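Local coordinates for L-asparagine oxygenase (Streptomyces coelicolor, PDB 2OG5), which hydroxylates C3 of free L-asparagine with iron(II), 2-oxoglutarate and dioxygen, supplying the 3-hydroxyasparagine of a calcium-dependent lipopeptide antibiotic, at residues Cys211-Leu216 and Asn306-His311. Residues are numbered along the deposited sequence; the frame is centred on the assembly and turned at random.
With NA (sodium ion), chain B.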
ATOM      1  N   CYS A 211     -10.410  -8.558   2.798  1.00 19.22           N
ATOM      2  CA  CYS A 211     -10.086  -8.535   4.220  1.00 18.89           C
ATOM      3  C   CYS A 211     -10.389  -9.868   4.863  1.00 19.21           C
ATOM      4  O   CYS A 211     -11.452 -10.463   4.618  1.00 18.83           O
ATOM      5  CB  CYS A 211     -10.874  -7.417   4.900  1.00 19.37           C
ATOM      6  SG  CYS A 211     -10.451  -7.111   6.629  1.00 19.49           S
ATOM      7  N   VAL A 212      -9.464 -10.335   5.694  1.00 19.02           N
ATOM      8  CA  VAL A 212      -9.661 -11.575   6.452  1.00 19.26           C
ATOM      9  C   VAL A 212     -10.937 -11.523   7.307  1.00 19.47           C
ATOM     10  O   VAL A 212     -11.538 -12.567   7.579  1.00 19.97           O
ATOM     11  CB  VAL A 212      -8.440 -11.908   7.342  1.00 19.36           C
ATOM     12  CG1 VAL A 212      -8.310 -10.925   8.495  1.00 19.52           C
ATOM     13  CG2 VAL A 212      -8.525 -13.351   7.865  1.00 20.08           C
ATOM     14  N   ARG A 213     -11.375 -10.326   7.698  1.00 19.22           N
ATOM     15  CA  ARG A 213     -12.622 -10.171   8.477  1.00 19.79           C
ATOM     16  C   ARG A 213     -13.882 -10.595   7.713  1.00 20.08           C
ATOM     17  O   ARG A 213     -14.849 -11.068   8.323  1.00 20.52           O
ATOM     18  CB  ARG A 213     -12.795  -8.730   8.967  1.00 19.33           C
ATOM     19  CG  ARG A 213     -11.744  -8.315   9.977  1.00 18.94           C
ATOM     20  CD  ARG A 213     -11.821  -6.849  10.371  1.00 19.86           C
ATOM     21  NE  ARG A 213     -10.803  -6.603  11.387  1.00 19.31           N
ATOM     22  CZ  ARG A 213     -10.044  -5.509  11.479  1.00 19.80           C
ATOM     23  NH1 ARG A 213     -10.176  -4.501  10.642  1.00 19.09           N
ATOM     24  NH2 ARG A 213      -9.138  -5.430  12.437  1.00 21.00           N
ATOM     25  N   ARG A 214     -13.881 -10.399   6.394  1.00 20.38           N
ATOM     26  CA  ARG A 214     -14.997 -10.834   5.553  1.00 20.99           C
ATOM     27  C   ARG A 214     -14.972 -12.327   5.319  1.00 21.52           C
ATOM     28  O   ARG A 214     -16.027 -12.925   5.156  1.00 22.00           O
ATOM     29  CB  ARG A 214     -14.999 -10.151   4.182  1.00 21.40           C
ATOM     30  CG  ARG A 214     -15.183  -8.646   4.181  1.00 22.42           C
ATOM     31  CD  ARG A 214     -16.557  -8.246   4.676  1.00 24.56           C
ATOM     32  NE  ARG A 214     -16.900  -6.867   4.326  1.00 25.84           N
ATOM     33  CZ  ARG A 214     -17.998  -6.243   4.744  1.00 27.48           C
ATOM     34  NH1 ARG A 214     -18.883  -6.873   5.510  1.00 29.31           N
ATOM     35  NH2 ARG A 214     -18.228  -4.989   4.380  1.00 28.06           N
ATOM     36  N   VAL A 215     -13.789 -12.935   5.265  1.00 21.91           N
ATOM     37  CA  VAL A 215     -13.709 -14.339   4.867  1.00 22.44           C
ATOM     38  C   VAL A 215     -13.648 -15.336   6.016  1.00 22.30           C
ATOM     39  O   VAL A 215     -14.176 -16.437   5.870  1.00 21.87           O
ATOM     40  CB  VAL A 215     -12.559 -14.631   3.868  1.00 23.22           C
ATOM     41  CG1 VAL A 215     -12.581 -13.622   2.718  1.00 24.26           C
ATOM     42  CG2 VAL A 215     -11.231 -14.637   4.532  1.00 23.72           C
ATOM     43  N   LEU A 216     -13.033 -14.975   7.143  1.00 22.34           N
ATOM     44  CA  LEU A 216     -12.842 -15.941   8.238  1.00 22.33           C
ATOM     45  C   LEU A 216     -14.126 -16.703   8.619  1.00 22.84           C
ATOM     46  O   LEU A 216     -14.082 -17.923   8.732  1.00 22.76           O
ATOM     47  CB  LEU A 216     -12.204 -15.286   9.473  1.00 22.21           C
ATOM     48  CG  LEU A 216     -11.867 -16.245  10.625  1.00 22.03           C
ATOM     49  CD1 LEU A 216     -10.832 -17.274  10.201  1.00 21.98           C
ATOM     50  CD2 LEU A 216     -11.372 -15.484  11.844  1.00 22.04           C
ATOM     51  N   ASN A 306      -2.550  -3.490   5.923  1.00 18.25           N
ATOM     52  CA  ASN A 306      -1.803  -4.657   5.481  1.00 18.24           C
ATOM     53  C   ASN A 306      -1.705  -5.751   6.530  1.00 18.60           C
ATOM     54  O   ASN A 306      -1.181  -6.838   6.227  1.00 20.11           O
ATOM     55  CB  ASN A 306      -0.391  -4.218   5.054  1.00 18.43           C
ATOM     56  CG  ASN A 306       0.345  -5.271   4.231  1.00 19.29           C
ATOM     57  OD1 ASN A 306      -0.220  -5.855   3.291  1.00 19.15           O
ATOM     58  ND2 ASN A 306       1.623  -5.491   4.550  1.00 18.88           N
ATOM     59  N   ARG A 307      -2.187  -5.487   7.746  1.00 18.29           N
ATOM     60  CA  ARG A 307      -2.257  -6.532   8.783  1.00 18.87           C
ATOM     61  C   ARG A 307      -3.430  -7.486   8.541  1.00 18.68           C
ATOM     62  O   ARG A 307      -3.357  -8.660   8.924  1.00 18.43           O
ATOM     63  CB  ARG A 307      -2.438  -5.932  10.187  1.00 19.56           C
ATOM     64  CG  ARG A 307      -1.192  -5.430  10.908  1.00 21.75           C
ATOM     65  CD  ARG A 307      -0.800  -4.028  10.532  1.00 23.21           C
ATOM     66  NE  ARG A 307      -1.855  -3.038  10.735  1.00 21.46           N
ATOM     67  CZ  ARG A 307      -1.990  -2.238  11.791  1.00 22.39           C
ATOM     68  NH1 ARG A 307      -1.117  -2.240  12.781  1.00 22.29           N
ATOM     69  NH2 ARG A 307      -3.009  -1.397  11.844  1.00 25.35           N
ATOM     70  N   VAL A 308      -4.502  -6.986   7.920  1.00 18.10           N
ATOM     71  CA  VAL A 308      -5.753  -7.740   7.798  1.00 18.29           C
ATOM     72  C   VAL A 308      -6.285  -7.850   6.369  1.00 18.00           C
ATOM     73  O   VAL A 308      -7.232  -8.597   6.126  1.00 17.23           O
ATOM     74  CB  VAL A 308      -6.868  -7.157   8.693  1.00 18.42           C
ATOM     75  CG1 VAL A 308      -6.543  -7.370  10.163  1.00 20.11           C
ATOM     76  CG2 VAL A 308      -7.121  -5.690   8.381  1.00 18.75           C
ATOM     77  N   THR A 309      -5.676  -7.140   5.425  1.00 17.92           N
ATOM     78  CA  THR A 309      -6.207  -7.046   4.074  1.00 18.22           C
ATOM     79  C   THR A 309      -5.124  -7.319   3.051  1.00 18.14           C
ATOM     80  O   THR A 309      -4.046  -6.721   3.123  1.00 18.54           O
ATOM     81  CB  THR A 309      -6.827  -5.650   3.863  1.00 18.26           C
ATOM     82  OG1 THR A 309      -7.902  -5.503   4.789  1.00 21.30           O
ATOM     83  CG2 THR A 309      -7.374  -5.446   2.444  1.00 17.43           C
ATOM     84  N   VAL A 310      -5.420  -8.231   2.126  1.00 17.98           N
ATOM     85  CA  VAL A 310      -4.595  -8.489   0.956  1.00 18.26           C
ATOM     86  C   VAL A 310      -5.075  -7.642  -0.211  1.00 18.25           C
ATOM     87  O   VAL A 310      -6.220  -7.189  -0.233  1.00 18.14           O
ATOM     88  CB  VAL A 310      -4.621  -9.975   0.552  1.00 17.84           C
ATOM     89  CG1 VAL A 310      -4.035 -10.852   1.665  1.00 17.77           C
ATOM     90  CG2 VAL A 310      -6.053 -10.454   0.210  1.00 18.46           C
ATOM     91  N   HIS A 311      -4.193  -7.400  -1.176  1.00 18.64           N
ATOM     92  CA  HIS A 311      -4.607  -6.667  -2.371  1.00 19.29           C
ATOM     93  C   HIS A 311      -4.046  -7.296  -3.626  1.00 19.38           C
ATOM     94  O   HIS A 311      -3.077  -8.060  -3.602  1.00 19.02           O
ATOM     95  CB  HIS A 311      -4.219  -5.187  -2.273  1.00 20.02           C
ATOM     96  CG  HIS A 311      -2.748  -4.936  -2.346  1.00 22.22           C
ATOM     97  ND1 HIS A 311      -1.917  -5.049  -1.249  1.00 24.65           N
ATOM     98  CD2 HIS A 311      -1.957  -4.575  -3.385  1.00 25.19           C
ATOM     99  CE1 HIS A 311      -0.680  -4.765  -1.609  1.00 25.65           C
ATOM    100  NE2 HIS A 311      -0.674  -4.480  -2.900  1.00 27.19           N
TER
HETATM  101 NA    NA B 401       1.335  -4.864  -3.397  1.00 21.57          NA
HETATM  102  O   HOH W   1       3.120  -5.086  -4.167  1.00 34.03           O
HETATM  103  O   HOH W   2       0.938  -4.387  -5.338  1.00 38.42           O
HETATM  104  O   HOH W   3       1.304  -2.359  -3.844  1.00 30.98           O
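Cys-211 and Thr-309 form an antiparallel non-hydrogen-bonded pair with CA atoms 4.2 Å apart, and one residue after Cys-211 and one before Thr-309, Val-212 N donates to Val-308 O at 2.9 Å. That bond is nearly linear at both ends, 169° at the hydrogen and 177° at the carbonyl oxygen. Cys-211, the N-cap residue of helix 212-215, caps it through SG, which accepts from Arg-213 N at 3.5 Å; a chi1 of -173° turns the sulfur away from its own N. The same SG lies 3.5 Å from Thr-309 OG1, the two side chains being on one face of the sheet, and Val-308 CG2 packs against it at 4.0 Å. Thr-309 OG1 has its hydrogen bonds with Asp-97 O and Gly-98 O. Val-308 points into the helix start: its CB meets Val-212 CG1 at 4.0 Å, the side chains crossing at about a right angle, while its CG1 sits 3.9 Å above the guanidinium plane of Arg-213, displaced from the group's centre. The Arg-213 chain, extended from CG to NE, pairs NE with Asp-259 OD1 and bonds NH1 to Gly-95 O and Ser-94 OG. Strand 309-313 lies between strands 176-179 and 207-211 in the minor sheet of the jelly roll; in it His-311 NE2 binds, at 2.1 Å, a sodium ion occupying the iron site, with His-179 and Glu-181 completing this enzyme's iron-binding facial triad, as in other iron(II)/2-oxoglutarate dioxygenases.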